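Local structure of intracellular growth locus, subunit C (Francisella tularensis subsp. tularensis, 2QWU) at residues A[129-132]-A[136-139]; A[166-169]-A[173-176]. The protein is of unknown molecular function but, as a pathogenicity-island product linked to cell invasion, probably supports growth of the bacterium inside host cells. The protein carries 2 engineered substitutions. All coordinates share one frame; numbering follows the deposited sequence.

Contact 1: residues A[129-132]-A[136-139]; sequences QEYK and AWGI
Tyr-131 and Trp-137 sit on the same face of a short antiparallel hairpin as its non-hydrogen-bonded pair. Backbone bonds tie the strands on both sides of them: Lys-132 N to Ala-136 O, 2.9 Å, and Gly-138 N to Glu-130 O, also 2.9 Å. Gly-138 O takes two N-H groups, from Gln-129 and Glu-130, the mark of a classic beta bulge; the bond from Glu-130 is the straighter at 167°.

The aromatic contact is edge-to-face. Tyr-131 turns its CD1 edge onto the indole, 3.6 Å from Trp-137 NE1, with the planes at 55°. Its CB adds a CH-pi contact almost squarely above the indole six-membered ring, 3.8 Å from that centroid.

On the Glu-130 face, Lys-132 bends at chi2 (-67°) so that its chain runs back along Gly-138. NZ reaches Ile-139 O at 2.8 Å and makes a salt bridge of 2.8 Å with Glu-130 OE1, which offers its anti lone pair.

The amine also bonds Cys-194 O, just past strand 189-193, while Gln-129 reaches Met-140 N through OE1 and Trp-137 packs on Arg-35, close to strand 37-43.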
ATOM      1  N   GLN A 129       8.852  -3.194   8.358  1.00 15.43           N
ATOM      2  CA  GLN A 129       7.393  -3.301   8.397  1.00 16.05           C
ATOM      3  C   GLN A 129       6.838  -4.192   9.529  1.00 15.73           C
ATOM      4  O   GLN A 129       5.827  -3.866  10.116  1.00 16.88           O
ATOM      5  CB  GLN A 129       6.955  -3.880   7.075  1.00 14.51           C
ATOM      6  CG  GLN A 129       7.384  -3.019   5.881  1.00 15.71           C
ATOM      7  CD  GLN A 129       6.885  -3.615   4.579  1.00 17.21           C
ATOM      8  OE1 GLN A 129       6.279  -4.700   4.566  1.00 16.91           O
ATOM      9  NE2 GLN A 129       7.117  -2.925   3.486  1.00 19.92           N
ATOM     10  N   GLU A 130       7.510  -5.298   9.831  1.00 15.12           N
ATOM     11  CA  GLU A 130       7.022  -6.207  10.849  1.00 15.08           C
ATOM     12  C   GLU A 130       8.195  -6.690  11.715  1.00 15.20           C
ATOM     13  O   GLU A 130       9.290  -6.986  11.170  1.00 17.11           O
ATOM     14  CB  GLU A 130       6.388  -7.412  10.145  1.00 19.17           C
ATOM     15  CG  GLU A 130       5.892  -8.507  11.028  1.00 20.46           C
ATOM     16  CD  GLU A 130       5.240  -9.637  10.210  1.00 22.43           C
ATOM     17  OE1 GLU A 130       5.929 -10.312   9.425  1.00 23.72           O
ATOM     18  OE2 GLU A 130       4.015  -9.863  10.390  1.00 25.13           O
ATOM     19  N   TYR A 131       7.965  -6.725  13.026  1.00 15.58           N
ATOM     20  CA  TYR A 131       8.991  -7.211  13.966  1.00 16.88           C
ATOM     21  C   TYR A 131       8.922  -8.757  13.964  1.00 19.61           C
ATOM     22  O   TYR A 131       7.939  -9.372  14.371  1.00 20.51           O
ATOM     23  CB  TYR A 131       8.770  -6.606  15.371  1.00 16.48           C
ATOM     24  CG  TYR A 131       9.924  -6.875  16.305  1.00 16.56           C
ATOM     25  CD1 TYR A 131      11.186  -6.380  16.004  1.00 19.99           C
ATOM     26  CD2 TYR A 131       9.740  -7.575  17.492  1.00 19.70           C
ATOM     27  CE1 TYR A 131      12.273  -6.560  16.881  1.00 22.14           C
ATOM     28  CE2 TYR A 131      10.823  -7.775  18.397  1.00 21.37           C
ATOM     29  CZ  TYR A 131      12.072  -7.249  18.064  1.00 20.91           C
ATOM     30  OH  TYR A 131      13.169  -7.396  18.886  1.00 21.05           O
ATOM     31  N   LYS A 132       9.979  -9.363  13.467  1.00 18.16           N
ATOM     32  CA  LYS A 132      10.040 -10.799  13.274  1.00 18.15           C
ATOM     33  C   LYS A 132      10.314 -11.641  14.510  1.00 19.59           C
ATOM     34  O   LYS A 132      10.686 -11.122  15.562  1.00 18.65           O
ATOM     35  CB  LYS A 132      11.058 -11.095  12.163  1.00 20.18           C
ATOM     36  CG  LYS A 132      10.845 -10.280  10.889  1.00 18.90           C
ATOM     37  CD  LYS A 132       9.520 -10.666  10.175  1.00 20.34           C
ATOM     38  CE  LYS A 132       9.402  -9.923   8.845  1.00 20.10           C
ATOM     39  NZ  LYS A 132       8.357 -10.568   7.990  1.00 20.58           N
ATOM     40  N   ALA A 136      14.193  -8.967  15.078  1.00 21.81           N
ATOM     41  CA  ALA A 136      14.763  -8.017  14.134  1.00 22.09           C
ATOM     42  C   ALA A 136      13.568  -7.646  13.249  1.00 21.10           C
ATOM     43  O   ALA A 136      12.652  -8.450  13.071  1.00 20.11           O
ATOM     44  CB  ALA A 136      15.831  -8.689  13.295  1.00 21.39           C
ATOM     45  N   TRP A 137      13.579  -6.425  12.720  1.00 18.33           N
ATOM     46  CA  TRP A 137      12.529  -5.989  11.798  1.00 18.17           C
ATOM     47  C   TRP A 137      12.804  -6.489  10.374  1.00 19.59           C
ATOM     48  O   TRP A 137      13.967  -6.652   9.966  1.00 22.64           O
ATOM     49  CB  TRP A 137      12.494  -4.472  11.756  1.00 17.41           C
ATOM     50  CG  TRP A 137      11.963  -3.845  12.984  1.00 16.32           C
ATOM     51  CD1 TRP A 137      12.676  -3.441  14.080  1.00 14.36           C
ATOM     52  CD2 TRP A 137      10.588  -3.558  13.252  1.00 18.16           C
ATOM     53  NE1 TRP A 137      11.818  -2.931  15.032  1.00 17.93           N
ATOM     54  CE2 TRP A 137      10.529  -2.986  14.539  1.00 20.20           C
ATOM     55  CE3 TRP A 137       9.383  -3.728  12.516  1.00 17.87           C
ATOM     56  CZ2 TRP A 137       9.308  -2.567  15.126  1.00 19.62           C
ATOM     57  CZ3 TRP A 137       8.166  -3.320  13.096  1.00 17.92           C
ATOM     58  CH2 TRP A 137       8.144  -2.738  14.403  1.00 20.37           C
ATOM     59  N   GLY A 138      11.746  -6.697   9.594  1.00 16.30           N
ATOM     60  CA  GLY A 138      11.911  -7.140   8.217  1.00 16.68           C
ATOM     61  C   GLY A 138      10.708  -6.650   7.425  1.00 16.86           C
ATOM     62  O   GLY A 138       9.828  -6.043   8.005  1.00 17.05           O
ATOM     63  N   ILE A 139      10.689  -6.885   6.122  1.00 17.42           N
ATOM     64  CA  ILE A 139       9.517  -6.486   5.345  1.00 15.70           C
ATOM     65  C   ILE A 139       8.444  -7.554   5.464  1.00 16.27           C
ATOM     66  O   ILE A 139       8.711  -8.648   5.994  1.00 16.05           O
ATOM     67  CB  ILE A 139       9.819  -6.407   3.816  1.00 15.18           C
ATOM     68  CG1 ILE A 139      10.196  -7.794   3.237  1.00 15.85           C
ATOM     69  CG2 ILE A 139      10.944  -5.343   3.543  1.00 16.19           C
ATOM     70  CD1 ILE A 139      10.319  -7.808   1.677  1.00 15.11           C
TER

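Contact 2: residues A[166-169]-A[173-176]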
HETATM    1  N   MSE A 166      -6.721  11.314  12.249  1.00 23.62           N
HETATM    2  CA  MSE A 166      -5.578  12.193  12.500  1.00 24.81           C
HETATM    3  C   MSE A 166      -6.127  13.612  12.718  1.00 25.05           C
HETATM    4  O   MSE A 166      -5.449  14.616  12.507  1.00 25.37           O
HETATM    5  CB  MSE A 166      -4.612  12.171  11.312  1.00 24.88           C
HETATM    6  CG  MSE A 166      -3.862  10.852  11.120  1.00 25.88           C
HETATM    7 SE   MSE A 166      -2.538  10.899   9.766  1.00 21.86          SE
HETATM    8  CE  MSE A 166      -2.670  12.299   9.219  1.00 31.43           C
ATOM      9  N   GLY A 167      -7.369  13.697  13.144  1.00 24.12           N
ATOM     10  CA  GLY A 167      -7.959  15.021  13.304  1.00 25.16           C
ATOM     11  C   GLY A 167      -7.937  15.849  12.023  1.00 25.53           C
ATOM     12  O   GLY A 167      -7.908  15.331  10.889  1.00 25.85           O
ATOM     13  N   VAL A 168      -7.971  17.160  12.183  1.00 25.45           N
ATOM     14  CA  VAL A 168      -7.905  18.043  11.039  1.00 26.49           C
ATOM     15  C   VAL A 168      -6.640  18.835  11.213  1.00 25.39           C
ATOM     16  O   VAL A 168      -6.457  19.477  12.249  1.00 27.30           O
ATOM     17  CB  VAL A 168      -9.143  18.966  10.992  1.00 26.45           C
ATOM     18  CG1 VAL A 168      -9.081  19.895   9.803  1.00 26.59           C
ATOM     19  CG2 VAL A 168     -10.397  18.086  10.941  1.00 27.34           C
ATOM     20  N   SER A 169      -5.755  18.783  10.223  1.00 24.51           N
ATOM     21  CA  SER A 169      -4.488  19.480  10.311  1.00 24.76           C
ATOM     22  C   SER A 169      -4.729  20.969  10.309  1.00 25.57           C
ATOM     23  O   SER A 169      -5.821  21.446   9.928  1.00 23.92           O
ATOM     24  CB  SER A 169      -3.549  19.133   9.139  1.00 24.04           C
ATOM     25  OG  SER A 169      -4.060  19.630   7.921  1.00 25.95           O
HETATM   26  N   MSE A 173      -6.364  19.452   6.294  1.00 21.25           N
HETATM   27  CA  MSE A 173      -6.304  18.109   5.697  1.00 19.91           C
HETATM   28  C   MSE A 173      -6.764  17.042   6.674  1.00 19.41           C
HETATM   29  O   MSE A 173      -6.523  17.152   7.877  1.00 20.48           O
HETATM   30  CB  MSE A 173      -4.866  17.788   5.236  1.00 20.46           C
HETATM   31  CG  MSE A 173      -4.368  18.752   4.159  1.00 23.98           C
HETATM   32 SE   MSE A 173      -2.722  18.335   3.517  1.00 20.20          SE
HETATM   33  CE  MSE A 173      -1.774  18.357   4.972  1.00 28.22           C
ATOM     34  N   ARG A 174      -7.404  15.997   6.149  1.00 17.17           N
ATOM     35  CA  ARG A 174      -7.830  14.890   6.983  1.00 18.01           C
ATOM     36  C   ARG A 174      -7.230  13.587   6.455  1.00 17.12           C
ATOM     37  O   ARG A 174      -6.879  13.490   5.281  1.00 17.03           O
ATOM     38  CB  ARG A 174      -9.340  14.750   6.965  1.00 19.29           C
ATOM     39  CG  ARG A 174     -10.055  15.775   7.890  1.00 22.63           C
ATOM     40  CD  ARG A 174     -11.566  15.713   7.636  1.00 25.30           C
ATOM     41  NE  ARG A 174     -12.262  16.632   8.523  1.00 31.97           N
ATOM     42  CZ  ARG A 174     -12.337  17.950   8.342  1.00 34.40           C
ATOM     43  NH1 ARG A 174     -11.771  18.533   7.283  1.00 35.47           N
ATOM     44  NH2 ARG A 174     -12.965  18.703   9.253  1.00 37.52           N
ATOM     45  N   TYR A 175      -7.141  12.608   7.337  1.00 17.58           N
ATOM     46  CA  TYR A 175      -6.601  11.321   6.904  1.00 17.27           C
ATOM     47  C   TYR A 175      -7.770  10.688   6.161  1.00 19.26           C
ATOM     48  O   TYR A 175      -8.860  10.502   6.758  1.00 20.88           O
ATOM     49  CB  TYR A 175      -6.200  10.525   8.125  1.00 16.32           C
ATOM     50  CG  TYR A 175      -5.503   9.212   7.804  1.00 19.13           C
ATOM     51  CD1 TYR A 175      -4.296   9.199   7.114  1.00 18.05           C
ATOM     52  CD2 TYR A 175      -6.005   8.009   8.300  1.00 19.18           C
ATOM     53  CE1 TYR A 175      -3.575   7.979   6.929  1.00 20.90           C
ATOM     54  CE2 TYR A 175      -5.317   6.818   8.142  1.00 21.41           C
ATOM     55  CZ  TYR A 175      -4.104   6.806   7.457  1.00 21.11           C
ATOM     56  OH  TYR A 175      -3.370   5.633   7.312  1.00 21.39           O
ATOM     57  N   HIS A 176      -7.566  10.349   4.882  1.00 16.79           N
ATOM     58  CA  HIS A 176      -8.628   9.744   4.047  1.00 17.84           C
ATOM     59  C   HIS A 176      -8.231   8.315   3.711  1.00 19.87           C
ATOM     60  O   HIS A 176      -7.059   8.020   3.499  1.00 17.86           O
ATOM     61  CB  HIS A 176      -8.823  10.478   2.701  1.00 16.50           C
ATOM     62  CG  HIS A 176      -9.570  11.801   2.790  1.00 18.59           C
ATOM     63  ND1 HIS A 176      -9.080  12.911   3.448  1.00 19.47           N
ATOM     64  CD2 HIS A 176     -10.742  12.173   2.219  1.00 19.96           C
ATOM     65  CE1 HIS A 176      -9.925  13.931   3.277  1.00 20.80           C
ATOM     66  NE2 HIS A 176     -10.935  13.507   2.541  1.00 19.78           N
TER
HETATM   67  O   HOH W   1      -8.123  12.736   9.957  1.00 18.26           O
HETATM   68  O   HOH W   2      -4.978  15.434   9.863  1.00 29.97           O
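Ser-169 and Met-173 close the tight end of this turn with two hydrogen bonds. Ser-169 N points almost straight at Met-173 O, at 3.0 Å and 175°, in the carbonyl plane. The return bond uses the side chain: with chi1 at 67°, OG lies between the backbone N and the carbonyl carbon and accepts from Met-173 N at 2.8 Å. Asp-171 OD1, in the bend itself, is a second partner of the same OG, so the hydroxyl is held by Asp-171 and by the Met-173 backbone.

The other firm point is Met-166, a selenomethionine, against the buried Tyr-175. Its CG lies near Tyr-175 CB, and SE comes 3.6 Å from Tyr-175 CD1, approaching the ring obliquely in a Met-aromatic contact.

Beside the selenium contact, backbone polar groups are joined through water. One water accepts from Met-166 N and from Tyr-175 N, the latter at 2.8 Å, and donates to Gly-167 O. A second lies 2.8 Å from Met-166 O and 3.0 Å from Met-173 O, among more acceptors than its protons can serve. Exposed Val-168 marks the solvent side, its CG2 over one face of the Arg-174 guanidinium; the approach is improbably close, and its detail is doubtful. The arginine's NE forms a salt bridge with Glu-164.

Strand 173-184 runs on into the large antiparallel sheet: Arg-174 bonds Ile-95 of strand 86-96 through the backbone, Met-166 and Met-173 both touch Leu-94, and Tyr-175 is joined by backbone hydrogen bonding to Thr-163, just beyond strand 157-162.

Contact 2 lies wholly downstream of contact 1 in the chain, and the two do not touch: their centres are 28 Å apart and their nearest atoms about 14 Å. Each joins two segments across three intervening residues, yet the outcomes differ. The 129-132/136-139 pair is a complete two-stranded sheet of its own, whereas 166-169 is a loop folded back on the first part of the 173-184 segment of the large antiparallel sheet. Strands 147-150 and 157-162, which lie between them in sequence, both pair with strand 173-184. The contacts are centred 16 and 19 Å from the centre of the chain, contact 2 being at the surface.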